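Local coordinates for vascular protein tyrosine phosphatase 1 (Rattus norvegicus, PDB 3I36) that probably removes phosphate from phosphotyrosine in proteins through its intracellular catalytic domain, the part of this receptor-type phosphatase held here, at residues T269-Y277 and Y293-L301. Numbering follows the deposited sequence.
Sequences TVDVYGIVY and YVFLNQCVL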
ATOM      1  N   THR A 269       0.669  20.346  -9.595  1.00 11.88           N
ATOM      2  CA  THR A 269       2.086  20.089  -9.643  1.00 14.00           C
ATOM      3  C   THR A 269       2.256  18.638  -9.278  1.00 12.12           C
ATOM      4  O   THR A 269       1.372  18.030  -8.687  1.00 16.21           O
ATOM      5  CB  THR A 269       2.848  20.896  -8.593  1.00 21.46           C
ATOM      6  OG1 THR A 269       2.473  20.420  -7.292  1.00 31.61           O
ATOM      7  CG2 THR A 269       2.521  22.366  -8.721  1.00 16.56           C
ATOM      8  N   VAL A 270       3.397  18.076  -9.632  1.00 15.76           N
ATOM      9  CA  VAL A 270       3.672  16.738  -9.180  1.00 14.64           C
ATOM     10  C   VAL A 270       5.094  16.682  -8.700  1.00 14.70           C
ATOM     11  O   VAL A 270       5.968  17.418  -9.154  1.00 13.98           O
ATOM     12  CB  VAL A 270       3.409  15.660 -10.261  1.00 26.92           C
ATOM     13  CG1 VAL A 270       2.039  15.866 -10.907  1.00 33.41           C
ATOM     14  CG2 VAL A 270       4.485  15.663 -11.299  1.00 27.56           C
ATOM     15  N   ASP A 271       5.312  15.794  -7.757  1.00 13.01           N
ATOM     16  CA  ASP A 271       6.647  15.538  -7.294  1.00 13.53           C
ATOM     17  C   ASP A 271       6.687  14.059  -6.972  1.00 12.43           C
ATOM     18  O   ASP A 271       6.527  13.642  -5.825  1.00 13.38           O
ATOM     19  CB  ASP A 271       6.974  16.382  -6.070  1.00 17.68           C
ATOM     20  CG  ASP A 271       8.442  16.308  -5.706  1.00 14.95           C
ATOM     21  OD1 ASP A 271       9.178  15.524  -6.354  1.00 13.67           O
ATOM     22  OD2 ASP A 271       8.852  17.030  -4.785  1.00 23.68           O
ATOM     23  N   VAL A 272       6.893  13.266  -8.012  1.00 13.03           N
ATOM     24  CA  VAL A 272       6.900  11.831  -7.854  1.00 13.45           C
ATOM     25  C   VAL A 272       8.116  11.492  -7.014  1.00 13.04           C
ATOM     26  O   VAL A 272       8.059  10.663  -6.118  1.00 11.01           O
ATOM     27  CB  VAL A 272       7.023  11.152  -9.213  1.00 13.73           C
ATOM     28  CG1 VAL A 272       7.125   9.627  -9.048  1.00 12.09           C
ATOM     29  CG2 VAL A 272       5.830  11.537 -10.095  1.00 14.59           C
ATOM     30  N   TYR A 273       9.225  12.145  -7.334  1.00 10.74           N
ATOM     31  CA  TYR A 273      10.463  11.904  -6.626  1.00 10.77           C
ATOM     32  C   TYR A 273      10.252  12.149  -5.133  1.00 13.78           C
ATOM     33  O   TYR A 273      10.620  11.326  -4.308  1.00 11.93           O
ATOM     34  CB  TYR A 273      11.562  12.805  -7.164  1.00 10.36           C
ATOM     35  CG  TYR A 273      12.893  12.547  -6.503  1.00 16.00           C
ATOM     36  CD1 TYR A 273      13.791  11.641  -7.047  1.00 21.89           C
ATOM     37  CD2 TYR A 273      13.241  13.200  -5.334  1.00 15.56           C
ATOM     38  CE1 TYR A 273      15.002  11.397  -6.448  1.00 21.27           C
ATOM     39  CE2 TYR A 273      14.455  12.966  -4.723  1.00 18.26           C
ATOM     40  CZ  TYR A 273      15.328  12.062  -5.286  1.00 25.93           C
ATOM     41  OH  TYR A 273      16.536  11.823  -4.685  1.00 30.06           O
ATOM     42  N   GLY A 274       9.649  13.284  -4.802  1.00 11.40           N
ATOM     43  CA  GLY A 274       9.416  13.662  -3.416  1.00 13.99           C
ATOM     44  C   GLY A 274       8.496  12.684  -2.717  1.00 16.89           C
ATOM     45  O   GLY A 274       8.684  12.353  -1.545  1.00 10.95           O
ATOM     46  N   ILE A 275       7.501  12.202  -3.443  1.00 10.62           N
ATOM     47  CA  ILE A 275       6.604  11.222  -2.869  1.00 11.19           C
ATOM     48  C   ILE A 275       7.345   9.928  -2.591  1.00 11.96           C
ATOM     49  O   ILE A 275       7.277   9.399  -1.489  1.00 11.31           O
ATOM     50  CB  ILE A 275       5.412  10.955  -3.791  1.00  9.89           C
ATOM     51  CG1 ILE A 275       4.497  12.180  -3.776  1.00 12.30           C
ATOM     52  CG2 ILE A 275       4.632   9.721  -3.321  1.00 12.62           C
ATOM     53  CD1 ILE A 275       3.514  12.211  -4.938  1.00 16.73           C
ATOM     54  N   VAL A 276       8.061   9.414  -3.583  1.00 10.43           N
ATOM     55  CA  VAL A 276       8.696   8.118  -3.396  1.00 11.68           C
ATOM     56  C   VAL A 276       9.752   8.250  -2.327  1.00 12.96           C
ATOM     57  O   VAL A 276       9.911   7.367  -1.498  1.00 12.27           O
ATOM     58  CB  VAL A 276       9.295   7.562  -4.699  1.00 12.94           C
ATOM     59  CG1 VAL A 276      10.038   6.242  -4.423  1.00 11.16           C
ATOM     60  CG2 VAL A 276       8.161   7.368  -5.730  1.00 11.08           C
ATOM     61  N   TYR A 277      10.467   9.367  -2.343  1.00 11.52           N
ATOM     62  CA  TYR A 277      11.445   9.639  -1.299  1.00 12.60           C
ATOM     63  C   TYR A 277      10.802   9.500   0.080  1.00 12.75           C
ATOM     64  O   TYR A 277      11.294   8.779   0.965  1.00  9.77           O
ATOM     65  CB  TYR A 277      11.986  11.047  -1.467  1.00 12.95           C
ATOM     66  CG  TYR A 277      13.181  11.318  -0.604  1.00 13.83           C
ATOM     67  CD1 TYR A 277      14.455  11.377  -1.158  1.00 15.18           C
ATOM     68  CD2 TYR A 277      13.042  11.525   0.765  1.00 13.31           C
ATOM     69  CE1 TYR A 277      15.559  11.627  -0.370  1.00 15.03           C
ATOM     70  CE2 TYR A 277      14.145  11.776   1.561  1.00 18.44           C
ATOM     71  CZ  TYR A 277      15.399  11.825   0.981  1.00 16.28           C
ATOM     72  OH  TYR A 277      16.500  12.064   1.761  1.00 16.12           O
ATOM     73  N   TYR A 293       8.357   2.904 -11.071  1.00 16.40           N
ATOM     74  CA  TYR A 293       8.598   4.334 -10.966  1.00 17.24           C
ATOM     75  C   TYR A 293       8.216   5.040 -12.263  1.00 16.40           C
ATOM     76  O   TYR A 293       7.638   6.122 -12.243  1.00 16.27           O
ATOM     77  CB  TYR A 293      10.060   4.594 -10.647  1.00 13.16           C
ATOM     78  CG  TYR A 293      10.373   6.040 -10.349  1.00 17.73           C
ATOM     79  CD1 TYR A 293      10.139   6.567  -9.093  1.00 18.60           C
ATOM     80  CD2 TYR A 293      10.894   6.876 -11.326  1.00 15.46           C
ATOM     81  CE1 TYR A 293      10.421   7.878  -8.804  1.00 19.61           C
ATOM     82  CE2 TYR A 293      11.193   8.195 -11.044  1.00 18.30           C
ATOM     83  CZ  TYR A 293      10.944   8.690  -9.777  1.00 23.66           C
ATOM     84  OH  TYR A 293      11.229   9.997  -9.468  1.00 18.75           O
ATOM     85  N   VAL A 294       8.560   4.432 -13.388  1.00 16.33           N
ATOM     86  CA  VAL A 294       8.169   4.998 -14.667  1.00 14.19           C
ATOM     87  C   VAL A 294       6.658   4.932 -14.807  1.00 19.53           C
ATOM     88  O   VAL A 294       6.032   5.872 -15.277  1.00 16.36           O
ATOM     89  CB  VAL A 294       8.845   4.278 -15.842  1.00 17.15           C
ATOM     90  CG1 VAL A 294       8.291   4.799 -17.172  1.00 17.91           C
ATOM     91  CG2 VAL A 294      10.353   4.477 -15.763  1.00 19.33           C
ATOM     92  N   PHE A 295       6.082   3.809 -14.389  1.00 22.03           N
ATOM     93  CA  PHE A 295       4.631   3.637 -14.395  1.00 22.96           C
ATOM     94  C   PHE A 295       3.945   4.772 -13.654  1.00 16.78           C
ATOM     95  O   PHE A 295       2.888   5.247 -14.079  1.00 16.95           O
ATOM     96  CB  PHE A 295       4.263   2.282 -13.787  1.00 19.35           C
ATOM     97  CG  PHE A 295       2.785   1.996 -13.754  1.00 23.20           C
ATOM     98  CD1 PHE A 295       2.122   1.539 -14.889  1.00 20.46           C
ATOM     99  CD2 PHE A 295       2.068   2.153 -12.583  1.00 22.65           C
ATOM    100  CE1 PHE A 295       0.767   1.254 -14.848  1.00 18.97           C
ATOM    101  CE2 PHE A 295       0.722   1.881 -12.534  1.00 22.34           C
ATOM    102  CZ  PHE A 295       0.063   1.431 -13.666  1.00 18.41           C
ATOM    103  N   LEU A 296       4.538   5.222 -12.546  1.00 16.11           N
ATOM    104  CA  LEU A 296       3.954   6.336 -11.792  1.00 15.84           C
ATOM    105  C   LEU A 296       3.942   7.561 -12.646  1.00 16.40           C
ATOM    106  O   LEU A 296       2.972   8.314 -12.699  1.00 19.66           O
ATOM    107  CB  LEU A 296       4.809   6.679 -10.583  1.00 22.41           C
ATOM    108  CG  LEU A 296       4.611   5.812  -9.375  1.00 14.09           C
ATOM    109  CD1 LEU A 296       5.494   6.350  -8.267  1.00 13.53           C
ATOM    110  CD2 LEU A 296       3.134   5.866  -9.010  1.00 11.78           C
ATOM    111  N   ASN A 297       5.062   7.779 -13.309  1.00 17.80           N
ATOM    112  CA  ASN A 297       5.149   8.929 -14.165  1.00 19.63           C
ATOM    113  C   ASN A 297       4.161   8.781 -15.302  1.00 18.68           C
ATOM    114  O   ASN A 297       3.539   9.754 -15.713  1.00 19.31           O
ATOM    115  CB  ASN A 297       6.577   9.096 -14.637  1.00 12.25           C
ATOM    116  CG  ASN A 297       7.451   9.644 -13.548  1.00 14.46           C
ATOM    117  OD1 ASN A 297       8.052   8.895 -12.766  1.00 19.30           O
ATOM    118  ND2 ASN A 297       7.493  10.962 -13.455  1.00 14.53           N
ATOM    119  N   GLN A 298       3.999   7.558 -15.796  1.00 16.07           N
ATOM    120  CA  GLN A 298       2.989   7.318 -16.826  1.00 20.70           C
ATOM    121  C   GLN A 298       1.598   7.669 -16.299  1.00 20.40           C
ATOM    122  O   GLN A 298       0.770   8.268 -17.000  1.00 15.69           O
ATOM    123  CB  GLN A 298       3.011   5.861 -17.285  1.00 21.02           C
ATOM    124  CG  GLN A 298       2.132   5.621 -18.517  1.00 20.60           C
ATOM    125  CD  GLN A 298       2.649   6.375 -19.721  1.00 26.56           C
ATOM    126  OE1 GLN A 298       3.796   6.182 -20.127  1.00 21.53           O
ATOM    127  NE2 GLN A 298       1.810   7.241 -20.300  1.00 22.63           N
ATOM    128  N   CYS A 299       1.340   7.283 -15.055  1.00 20.89           N
ATOM    129  CA  CYS A 299       0.074   7.605 -14.410  1.00 21.40           C
ATOM    130  C   CYS A 299      -0.165   9.104 -14.429  1.00 23.41           C
ATOM    131  O   CYS A 299      -1.216   9.564 -14.862  1.00 20.96           O
ATOM    132  CB  CYS A 299       0.050   7.076 -12.976  1.00 16.28           C
ATOM    133  SG  CYS A 299      -0.186   5.314 -12.900  1.00 22.01           S
ATOM    134  N   VAL A 300       0.825   9.860 -13.971  1.00 22.40           N
ATOM    135  CA  VAL A 300       0.735  11.307 -13.972  1.00 20.19           C
ATOM    136  C   VAL A 300       0.458  11.826 -15.367  1.00 16.76           C
ATOM    137  O   VAL A 300      -0.397  12.688 -15.556  1.00 23.97           O
ATOM    138  CB  VAL A 300       2.025  11.965 -13.442  1.00 20.67           C
ATOM    139  CG1 VAL A 300       1.947  13.473 -13.596  1.00 23.71           C
ATOM    140  CG2 VAL A 300       2.247  11.582 -11.989  1.00 17.36           C
ATOM    141  N   LEU A 301       1.183  11.305 -16.350  1.00 17.88           N
ATOM    142  CA  LEU A 301       1.018  11.776 -17.718  1.00 21.17           C
ATOM    143  C   LEU A 301      -0.402  11.517 -18.190  1.00 24.02           C
ATOM    144  O   LEU A 301      -1.054  12.387 -18.778  1.00 21.89           O
ATOM    145  CB  LEU A 301       2.023  11.090 -18.645  1.00 19.16           C
ATOM    146  CG  LEU A 301       2.055  11.601 -20.079  1.00 21.91           C
ATOM    147  CD1 LEU A 301       2.554  13.033 -20.093  1.00 26.63           C
ATOM    148  CD2 LEU A 301       2.938  10.690 -20.949  1.00 21.43           C
TER
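The ring of Tyr293 meets helix 272-277 in two ways: Val276 CG2 sits at the ring edge, near its plane and 3.8 Å from Tyr293 CE1, whereas Val272 CG1 comes in obliquely, 3.7 Å from the same Tyr293 CE1. With its CG anti to the backbone N (chi1 -173°), the Tyr293 side chain reaches across to the start of the other helix, and its OH ends at the edge of the Tyr273 ring, 3.6 Å from Tyr273 CB. That hydroxyl is hydrogen-bonded to Glu49, so a buried polar atom is satisfied at the border of an apolar contact. Tyr50 meets the Tyr293 ring with planes about 50° apart, and Lys24 makes a cation-pi contact with Tyr273.

The arrangement illustrates knobs-into-holes packing, here with a single valine as the knob. Val272 enters the hole formed by Tyr293, Leu296, Asn297 and Val300, and its two methyls divide the work: CG1 also touches Leu296 CD1 at 3.7 Å, while CG2 turns to the Asn297 amide and slides past Val300 CG2. One turn on, Val276 CG2 closes on Leu296 CD1 at 3.8 Å. Ahead of the helix, in strand 269-270, Val270 and Val300 meet tip to tip, CG1 to CG1 at 3.6 Å. Asp271 N-caps helix 272-280, its OD1 accepting from Gly274 N at 2.8 Å.

The N-to-C directions of segments 272-277 and 293-301 lie 133° apart within the phosphatase domain; helix 249-267 touches Val270 and Leu296, helix 28-53 touches Val270, Tyr273 and Asn297 through Phe31, Leu53 and Phe46, and strand 269-270 pairs antiparallel with strand 26-27.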